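Local coordinates for putative permease protein, ABC transporter (Porphyromonas gingivalis, PDB 3IS6) that probably serves in transmembrane transport, as the MacB-like periplasmic core domain of an ABC-transporter permease, at residues 45-48 with 53-56; 87-92 with 98-103; 181-186 with 224-229; 230-233 with 237-240. All coordinates share one frame; numbering follows the deposited sequence.

Interaction 1: 45-48 with 53-56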
# COMPACT_ATOMS: atom_id res chain seq x y z
N PRO A 45 17.22 -4.50 -3.16
CA PRO A 45 17.34 -5.50 -4.23
C PRO A 45 18.42 -5.12 -5.21
O PRO A 45 19.11 -5.97 -5.66
CB PRO A 45 15.98 -5.47 -4.89
CG PRO A 45 15.18 -4.52 -4.19
CD PRO A 45 15.82 -4.13 -2.95
N ALA A 46 18.54 -3.85 -5.52
CA ALA A 46 19.55 -3.38 -6.42
C ALA A 46 20.95 -3.62 -5.89
O ALA A 46 21.83 -3.95 -6.62
CB ALA A 46 19.34 -1.98 -6.73
N ILE A 47 21.14 -3.47 -4.60
CA ILE A 47 22.43 -3.70 -4.03
C ILE A 47 22.86 -5.15 -4.18
O ILE A 47 23.96 -5.42 -4.53
CB ILE A 47 22.48 -3.28 -2.57
CG1 ILE A 47 22.49 -1.78 -2.47
CG2 ILE A 47 23.68 -3.79 -1.91
CD1 ILE A 47 22.28 -1.30 -1.14
N GLN A 48 21.96 -6.08 -3.92
CA GLN A 48 22.32 -7.47 -4.06
C GLN A 48 22.70 -7.83 -5.48
O GLN A 48 23.61 -8.58 -5.69
CB GLN A 48 21.21 -8.40 -3.62
CG GLN A 48 21.70 -9.79 -3.45
CD GLN A 48 20.75 -10.68 -2.77
OE1 GLN A 48 20.15 -10.33 -1.80
NE2 GLN A 48 20.61 -11.86 -3.29
N GLY A 53 30.82 -8.00 -3.64
CA GLY A 53 31.13 -8.24 -2.27
C GLY A 53 29.95 -8.26 -1.33
O GLY A 53 30.13 -8.36 -0.15
N VAL A 54 28.75 -8.19 -1.85
CA VAL A 54 27.56 -8.31 -1.04
C VAL A 54 27.10 -9.74 -1.08
O VAL A 54 26.80 -10.23 -2.12
CB VAL A 54 26.48 -7.44 -1.60
CG1 VAL A 54 25.19 -7.67 -0.93
CG2 VAL A 54 26.87 -6.06 -1.49
N GLU A 55 27.12 -10.43 0.03
CA GLU A 55 26.55 -11.74 0.12
C GLU A 55 25.04 -11.84 0.01
O GLU A 55 24.51 -12.66 -0.67
CB GLU A 55 26.97 -12.35 1.43
CG GLU A 55 26.93 -13.81 1.48
CD GLU A 55 27.58 -14.37 2.71
OE1 GLU A 55 28.64 -13.89 3.10
OE2 GLU A 55 27.02 -15.31 3.28
N LEU A 56 24.35 -11.00 0.76
CA LEU A 56 22.92 -11.01 0.77
C LEU A 56 22.43 -9.63 1.14
O LEU A 56 23.05 -8.98 1.94
CB LEU A 56 22.46 -12.03 1.79
CG LEU A 56 20.97 -12.29 2.02
CD1 LEU A 56 20.43 -13.00 0.84
CD2 LEU A 56 20.70 -13.06 3.24
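I47 and Q48 of helix 43-50 pack against V54 and L56, at the start of strand 54-70, in an alpha-beta unit where the chain leaves a helix and returns along its side as a strand. The contact is mainly apolar at its buried end and mixed at its outer end. Two branched side chains cross at about a right angle, with CG2 of I47 3.9 Å from CG2 of V54. I47 presents this methyl because CG1 lies beside the backbone N (chi1 -73°), which leaves CG2 opposite that N and beside the carbonyl carbon, facing V54. The other methyl of V54, CG1, lies 4.3 Å from CA of Q48, so the valine touches the helix with both branches. Compact beta-branched residues suit so close an approach; M202 of helix 196-206 also meets I47, and V184 meets V54.

Q48 works differently. Its chain runs extended from CA (chi1 -166°) beside L56, pointing the same way, and its amide oxygen OE1 accepts a hydrogen bond from A57 N. The long polar residue thus ties the exposed helix flank to the strand backbone. Meanwhile E55 and L56 form a classic beta bulge opposite R185, and E55 has salt bridges to R13 and R185. The side chain of L56 starts away from the helix, yet its CD1 comes within 3.8 Å of Q48 OE1.

Interaction 2: 87-92 with 98-103; sequences FLDMFG and GVRDSA
R100 reaches from the 98-103 loop to L88 and D89 near the C-terminal end of helix 86-90, which finishes in a Schellman motif. G92 is its C-prime residue, with the positive phi that glycine adopts readily; V93 N donates to L88 O and G92 N, more weakly, to D89 O. F91 N is taken by F87 O at 3.1 Å. The arginine suits this place, since a helix end gathers carbonyl oxygens and a positive charge there is probably favourable. Its NH2 makes a salt bridge to D89 OD1, 3.2 Å long and fairly straight at 164°. The aspartate oxygen lies near the guanidinium plane, but NH2 meets it on the anti side, 35° out of the carboxylate plane. The same NH2 also makes a weak bond to L88 O, at 3.4 Å. NH1 donates to V93 O, so three acceptors around the helix end hold the group. The extended chain from CG to NE gives it the length to get there. CB of L88 lies over one guanidinium face, 3.7 Å from R100 NH2. In the loop, A103 N is satisfied by R100 O at 3.0 Å, and this turn brings A103 CB to 3.7 Å from L88 CD2.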
# COMPACT_ATOMS: atom_id res chain seq x y z
N PHE A 87 14.58 -12.62 5.07
CA PHE A 87 14.65 -12.14 6.43
C PHE A 87 14.95 -13.31 7.32
O PHE A 87 15.68 -13.22 8.24
CB PHE A 87 13.30 -11.56 6.80
CG PHE A 87 13.16 -11.07 8.21
CD1 PHE A 87 13.46 -9.78 8.53
CD2 PHE A 87 12.68 -11.86 9.18
CE1 PHE A 87 13.30 -9.33 9.79
CE2 PHE A 87 12.52 -11.40 10.43
CZ PHE A 87 12.84 -10.14 10.73
N LEU A 88 14.37 -14.44 7.01
CA LEU A 88 14.57 -15.61 7.80
C LEU A 88 16.02 -16.07 7.77
O LEU A 88 16.52 -16.51 8.74
CB LEU A 88 13.67 -16.73 7.30
CG LEU A 88 12.22 -16.86 7.76
CD1 LEU A 88 11.54 -15.64 8.01
CD2 LEU A 88 11.43 -17.72 6.85
N ASP A 89 16.64 -16.02 6.61
CA ASP A 89 18.04 -16.30 6.48
C ASP A 89 18.99 -15.28 7.12
O ASP A 89 19.84 -15.61 7.87
CB ASP A 89 18.36 -16.52 5.02
CG ASP A 89 17.70 -17.79 4.47
OD1 ASP A 89 17.51 -18.74 5.22
OD2 ASP A 89 17.35 -17.83 3.29
N MSE A 90 18.74 -14.02 6.85
CA MSE A 90 19.54 -12.94 7.36
C MSE A 90 19.55 -12.93 8.89
O MSE A 90 20.52 -12.60 9.46
CB MSE A 90 18.99 -11.63 6.85
CG MSE A 90 19.70 -10.40 7.31
SE MSE A 90 21.45 -10.11 6.51
CE MSE A 90 21.01 -9.48 4.83
N PHE A 91 18.45 -13.27 9.52
CA PHE A 91 18.38 -13.21 10.96
C PHE A 91 18.30 -14.56 11.68
O PHE A 91 18.05 -14.62 12.85
CB PHE A 91 17.29 -12.24 11.35
CG PHE A 91 17.52 -10.86 10.83
CD1 PHE A 91 18.61 -10.14 11.23
CD2 PHE A 91 16.70 -10.31 9.92
CE1 PHE A 91 18.85 -8.91 10.74
CE2 PHE A 91 16.95 -9.08 9.43
CZ PHE A 91 18.02 -8.38 9.84
N GLY A 92 18.54 -15.63 10.95
CA GLY A 92 18.51 -16.94 11.54
C GLY A 92 17.23 -17.26 12.27
O GLY A 92 17.26 -17.73 13.36
N GLY A 98 4.98 -25.02 10.84
CA GLY A 98 4.79 -24.64 9.47
C GLY A 98 5.97 -24.84 8.58
O GLY A 98 7.01 -25.17 9.04
N VAL A 99 5.81 -24.62 7.30
CA VAL A 99 6.80 -24.95 6.30
C VAL A 99 7.70 -23.79 5.91
O VAL A 99 7.26 -22.84 5.36
CB VAL A 99 6.08 -25.43 5.05
CG1 VAL A 99 6.99 -25.71 3.95
CG2 VAL A 99 5.18 -26.58 5.37
N ARG A 100 9.00 -23.94 6.14
CA ARG A 100 9.94 -22.86 5.94
C ARG A 100 10.02 -22.35 4.53
O ARG A 100 10.04 -21.18 4.33
CB ARG A 100 11.32 -23.23 6.42
CG ARG A 100 12.32 -22.12 6.23
CD ARG A 100 13.71 -22.51 6.65
NE ARG A 100 14.68 -21.44 6.68
CZ ARG A 100 14.86 -20.64 7.71
NH1 ARG A 100 14.10 -20.78 8.75
NH2 ARG A 100 15.78 -19.70 7.68
N ASP A 101 10.00 -23.23 3.56
CA ASP A 101 10.04 -22.83 2.17
C ASP A 101 8.86 -21.97 1.68
O ASP A 101 9.05 -21.21 0.80
CB ASP A 101 10.28 -24.02 1.26
N SER A 102 7.67 -22.12 2.25
CA SER A 102 6.65 -21.55 1.98
C SER A 102 6.69 -20.07 2.51
O SER A 102 5.76 -19.40 2.22
CB SER A 102 5.47 -22.41 2.44
OG SER A 102 4.24 -21.71 2.33
N ALA A 103 7.42 -19.82 3.58
CA ALA A 103 7.22 -18.66 4.38
C ALA A 103 7.39 -17.38 3.62
O ALA A 103 8.29 -17.20 2.88
CB ALA A 103 8.16 -18.70 5.51

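Interaction 3: 181-186 with 224-229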
# COMPACT_ATOMS: atom_id res chain seq x y z
N ILE A 181 14.08 -0.45 5.79
CA ILE A 181 15.39 -0.65 6.31
C ILE A 181 16.05 -1.69 5.43
O ILE A 181 15.50 -2.71 5.18
CB ILE A 181 15.39 -1.16 7.72
CG1 ILE A 181 14.64 -0.23 8.65
CG2 ILE A 181 16.76 -1.32 8.19
CD1 ILE A 181 14.49 -0.75 9.96
N ALA A 182 17.23 -1.39 4.97
CA ALA A 182 17.92 -2.30 4.10
C ALA A 182 19.12 -2.87 4.81
O ALA A 182 19.98 -2.16 5.20
CB ALA A 182 18.35 -1.59 2.90
N TYR A 183 19.13 -4.17 4.94
CA TYR A 183 20.18 -4.89 5.59
C TYR A 183 21.03 -5.58 4.55
O TYR A 183 20.53 -6.19 3.66
CB TYR A 183 19.62 -5.92 6.52
CG TYR A 183 18.72 -5.42 7.63
CD1 TYR A 183 19.23 -4.95 8.81
CD2 TYR A 183 17.35 -5.41 7.50
CE1 TYR A 183 18.43 -4.52 9.79
CE2 TYR A 183 16.54 -4.96 8.48
CZ TYR A 183 17.09 -4.53 9.63
OH TYR A 183 16.28 -4.09 10.62
N VAL A 184 22.32 -5.45 4.70
CA VAL A 184 23.27 -6.00 3.78
C VAL A 184 24.32 -6.83 4.48
O VAL A 184 24.98 -6.34 5.36
CB VAL A 184 23.98 -4.87 3.08
CG1 VAL A 184 24.91 -5.35 2.09
CG2 VAL A 184 23.05 -3.95 2.48
N ARG A 185 24.51 -8.07 4.08
CA ARG A 185 25.60 -8.86 4.60
C ARG A 185 26.73 -8.96 3.60
O ARG A 185 26.56 -9.46 2.54
CB ARG A 185 25.13 -10.24 4.97
CG ARG A 185 26.14 -11.08 5.63
CD ARG A 185 25.97 -12.52 5.32
NE ARG A 185 24.80 -13.06 5.94
CZ ARG A 185 24.13 -14.08 5.47
NH1 ARG A 185 24.55 -14.70 4.40
NH2 ARG A 185 23.07 -14.49 6.10
N LEU A 186 27.88 -8.46 3.99
CA LEU A 186 29.08 -8.52 3.19
C LEU A 186 29.87 -9.82 3.31
O LEU A 186 29.86 -10.46 4.31
CB LEU A 186 29.99 -7.35 3.54
CG LEU A 186 29.35 -6.00 3.58
CD1 LEU A 186 30.22 -5.01 4.17
CD2 LEU A 186 28.95 -5.60 2.25
N THR A 224 26.82 1.06 6.90
CA THR A 224 27.30 1.19 8.26
C THR A 224 27.02 -0.09 9.03
O THR A 224 26.00 -0.65 8.87
CB THR A 224 26.64 2.37 8.96
OG1 THR A 224 27.53 2.92 9.90
CG2 THR A 224 25.45 1.95 9.71
N PRO A 225 27.92 -0.53 9.88
CA PRO A 225 27.74 -1.79 10.59
C PRO A 225 26.49 -1.76 11.44
O PRO A 225 26.18 -0.75 11.97
CB PRO A 225 28.96 -1.83 11.49
CG PRO A 225 29.91 -1.04 10.84
CD PRO A 225 29.18 0.08 10.27
N PHE A 226 25.79 -2.87 11.53
CA PHE A 226 24.52 -2.87 12.20
C PHE A 226 24.68 -3.23 13.64
O PHE A 226 25.12 -4.29 13.94
CB PHE A 226 23.59 -3.86 11.51
CG PHE A 226 22.28 -4.08 12.20
CD1 PHE A 226 21.45 -3.05 12.50
CD2 PHE A 226 21.88 -5.35 12.53
CE1 PHE A 226 20.27 -3.28 13.14
CE2 PHE A 226 20.72 -5.57 13.15
CZ PHE A 226 19.91 -4.55 13.46
N ASN A 227 24.30 -2.33 14.52
CA ASN A 227 24.21 -2.60 15.94
C ASN A 227 22.75 -2.65 16.36
O ASN A 227 22.09 -1.69 16.35
CB ASN A 227 24.94 -1.52 16.73
CG ASN A 227 24.94 -1.75 18.21
OD1 ASN A 227 24.13 -2.47 18.73
ND2 ASN A 227 25.86 -1.14 18.89
N ARG A 228 22.30 -3.82 16.72
CA ARG A 228 20.92 -4.10 17.01
C ARG A 228 20.38 -3.53 18.31
O ARG A 228 19.22 -3.51 18.51
CB ARG A 228 20.64 -5.60 16.93
CG ARG A 228 20.82 -6.34 18.19
CD ARG A 228 20.64 -7.81 18.03
NE ARG A 228 20.67 -8.54 19.28
CZ ARG A 228 20.81 -9.85 19.39
NH1 ARG A 228 20.93 -10.61 18.34
NH2 ARG A 228 20.81 -10.40 20.58
N LEU A 229 21.25 -3.13 19.20
CA LEU A 229 20.82 -2.91 20.56
C LEU A 229 19.80 -1.81 20.65
O LEU A 229 20.02 -0.74 20.20
CB LEU A 229 22.02 -2.58 21.42
CG LEU A 229 21.77 -2.24 22.87
CD1 LEU A 229 21.25 -3.36 23.61
CD2 LEU A 229 22.99 -1.70 23.49
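N227 OD1 accepts a hydrogen bond from L229 N at 3.0 Å, nearly straight at 170°, closing an Asx turn just beyond F226, whose ring receives the edge of Y183. Asparagine suits the turn because its short side chain can carry a carbonyl back to the backbone two residues on; the donor is tilted 26° from the carbonyl plane.

The contact across the segments is a T-shaped aromatic pair. Y183 belongs to strand 181-186 of the mixed sheet, flanked by strands 14-23 and 54-70, while F226 follows the end of strand 218-225, which pairs with strand 14-23 on its other side. The two rings therefore meet across an intervening strand, and I16 of that strand touches both. Their centroids lie 5.3 Å apart with planes at 77°. CE1 of Y183 approaches one face of F226 toward the rim, 4.0 Å from F226 CZ. F226 directs its CB toward strand 181-186, and with CG opposite the backbone N and beside the carbonyl carbon, the ring is carried to the tyrosine.

Other groups surround the pair. F91 makes a second edge-to-face contact with Y183, and I181 CG2 sits over one face of the tyrosine ring. R228 is the middle residue of the turn; its side chain is fixed by a cation-pi contact with F8 and by donation through NH1 to R6 O. On the face of F226 opposite Y183 lies the backbone N of R228, 4.0 Å above the ring and over its centre.

Interaction 4: 230-233 with 237-240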
# COMPACT_ATOMS: atom_id res chain seq x y z
N ARG A 230 18.67 -2.14 21.22
CA ARG A 230 17.67 -1.18 21.60
C ARG A 230 16.99 -1.69 22.85
O ARG A 230 16.16 -2.52 22.79
CB ARG A 230 16.66 -0.94 20.50
CG ARG A 230 15.83 0.28 20.72
CD ARG A 230 14.70 0.44 19.76
NE ARG A 230 15.18 0.87 18.47
CZ ARG A 230 14.50 0.78 17.34
NH1 ARG A 230 13.29 0.27 17.33
NH2 ARG A 230 15.06 1.21 16.24
N LEU A 231 17.41 -1.20 24.00
CA LEU A 231 16.93 -1.68 25.27
C LEU A 231 15.49 -1.34 25.54
O LEU A 231 15.07 -0.28 25.26
CB LEU A 231 17.79 -1.12 26.38
CG LEU A 231 19.25 -1.50 26.38
CD1 LEU A 231 20.01 -0.49 27.09
CD2 LEU A 231 19.44 -2.83 26.99
N GLU A 232 14.75 -2.27 26.10
CA GLU A 232 13.38 -2.04 26.47
C GLU A 232 13.34 -0.98 27.57
O GLU A 232 14.17 -0.99 28.42
CB GLU A 232 12.75 -3.34 26.94
CG GLU A 232 11.29 -3.22 27.21
CD GLU A 232 10.69 -4.33 28.07
OE1 GLU A 232 11.37 -5.28 28.42
OE2 GLU A 232 9.51 -4.22 28.38
N ASP A 233 12.39 -0.08 27.55
CA ASP A 233 12.41 1.06 28.44
C ASP A 233 12.49 0.52 29.86
O ASP A 233 11.66 -0.21 30.29
CB ASP A 233 11.11 1.81 28.23
CG ASP A 233 10.98 3.05 29.06
OD1 ASP A 233 11.92 3.49 29.68
OD2 ASP A 233 9.90 3.59 29.06
N VAL A 237 8.51 -0.88 36.69
CA VAL A 237 7.43 -1.74 36.32
C VAL A 237 7.86 -2.70 35.23
O VAL A 237 7.62 -3.85 35.35
CB VAL A 237 6.30 -0.93 35.79
CG1 VAL A 237 5.38 -1.75 35.01
CG2 VAL A 237 5.61 -0.25 36.89
N ASN A 238 8.53 -2.25 34.20
CA ASN A 238 8.96 -3.17 33.20
C ASN A 238 9.95 -4.17 33.75
O ASN A 238 9.84 -5.34 33.52
CB ASN A 238 9.61 -2.43 32.03
CG ASN A 238 8.61 -1.88 31.07
OD1 ASN A 238 7.49 -2.30 31.04
ND2 ASN A 238 9.03 -0.96 30.26
N MSE A 239 10.93 -3.70 34.49
CA MSE A 239 11.99 -4.54 34.99
C MSE A 239 11.53 -5.62 35.97
O MSE A 239 12.00 -6.70 35.94
CB MSE A 239 13.15 -3.72 35.55
CG MSE A 239 13.96 -3.03 34.51
SE MSE A 239 15.51 -2.20 35.14
CE MSE A 239 14.77 -1.06 36.41
N LEU A 240 10.57 -5.27 36.80
CA LEU A 240 10.06 -6.16 37.83
C LEU A 240 9.44 -7.41 37.24
O LEU A 240 9.51 -8.45 37.79
CB LEU A 240 9.04 -5.46 38.70
CG LEU A 240 8.52 -6.19 39.92
CD1 LEU A 240 9.58 -6.90 40.64
CD2 LEU A 240 7.81 -5.26 40.82
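N238 and D233 join the start of the C-terminal helix 236-241 to the loop that leads into it, a loop-to-helix junction on the surface. The first shell is one strong bond: N238 ND2 donates to D233 O at 2.7 Å, almost linear at 174°. The acceptor lies in the amide plane, while the donor is tilted 16° from the carbonyl plane. An asparagine fits here because its short amide, held beside its own backbone N (chi1 -81°), can bend back to a carbonyl of the approaching chain.

E232 comes next, its extended side chain crossing the amide at a slant. OE2 lies 3.7 Å from N238 CG, but its polar partner is R241, with which it forms a salt bridge. N238 OD1 also receives a weak hydrogen bond from R241 NH2, so one arginine links the loop carboxylate with the helix amide.

Farther out, T235 OG1 accepts from N238 N, fixing the first turn that presents the amide, and R230 pairs by backbone with N152. E232, D233 and several neighbours touch other molecules in the crystal, which may influence this arrangement. CB of D233 itself stays 4.0 Å from N238 ND2.

In the fold
The four contacts follow one another in series along the chain. Interactions 1 and 3 are closest, with centres 13 Å apart, because strands 54-70 and 181-186 are neighbours in the mixed sheet; L56 O lies 2.8 Å from R185 N, a probable backbone hydrogen bond. Interaction 2 has its centre 18 Å from each and packs on interaction 1 through M90 and on interaction 3 through M90 and F91, so helix 86-90 lies against the sheet. Interaction 4 directly continues segment 224-229 but sits 24 Å from interaction 3 and 35 Å from interaction 1, centre to centre. Three contacts thus cluster on or against the sheet, whereas the fourth lies on the surface beyond strand 218-225.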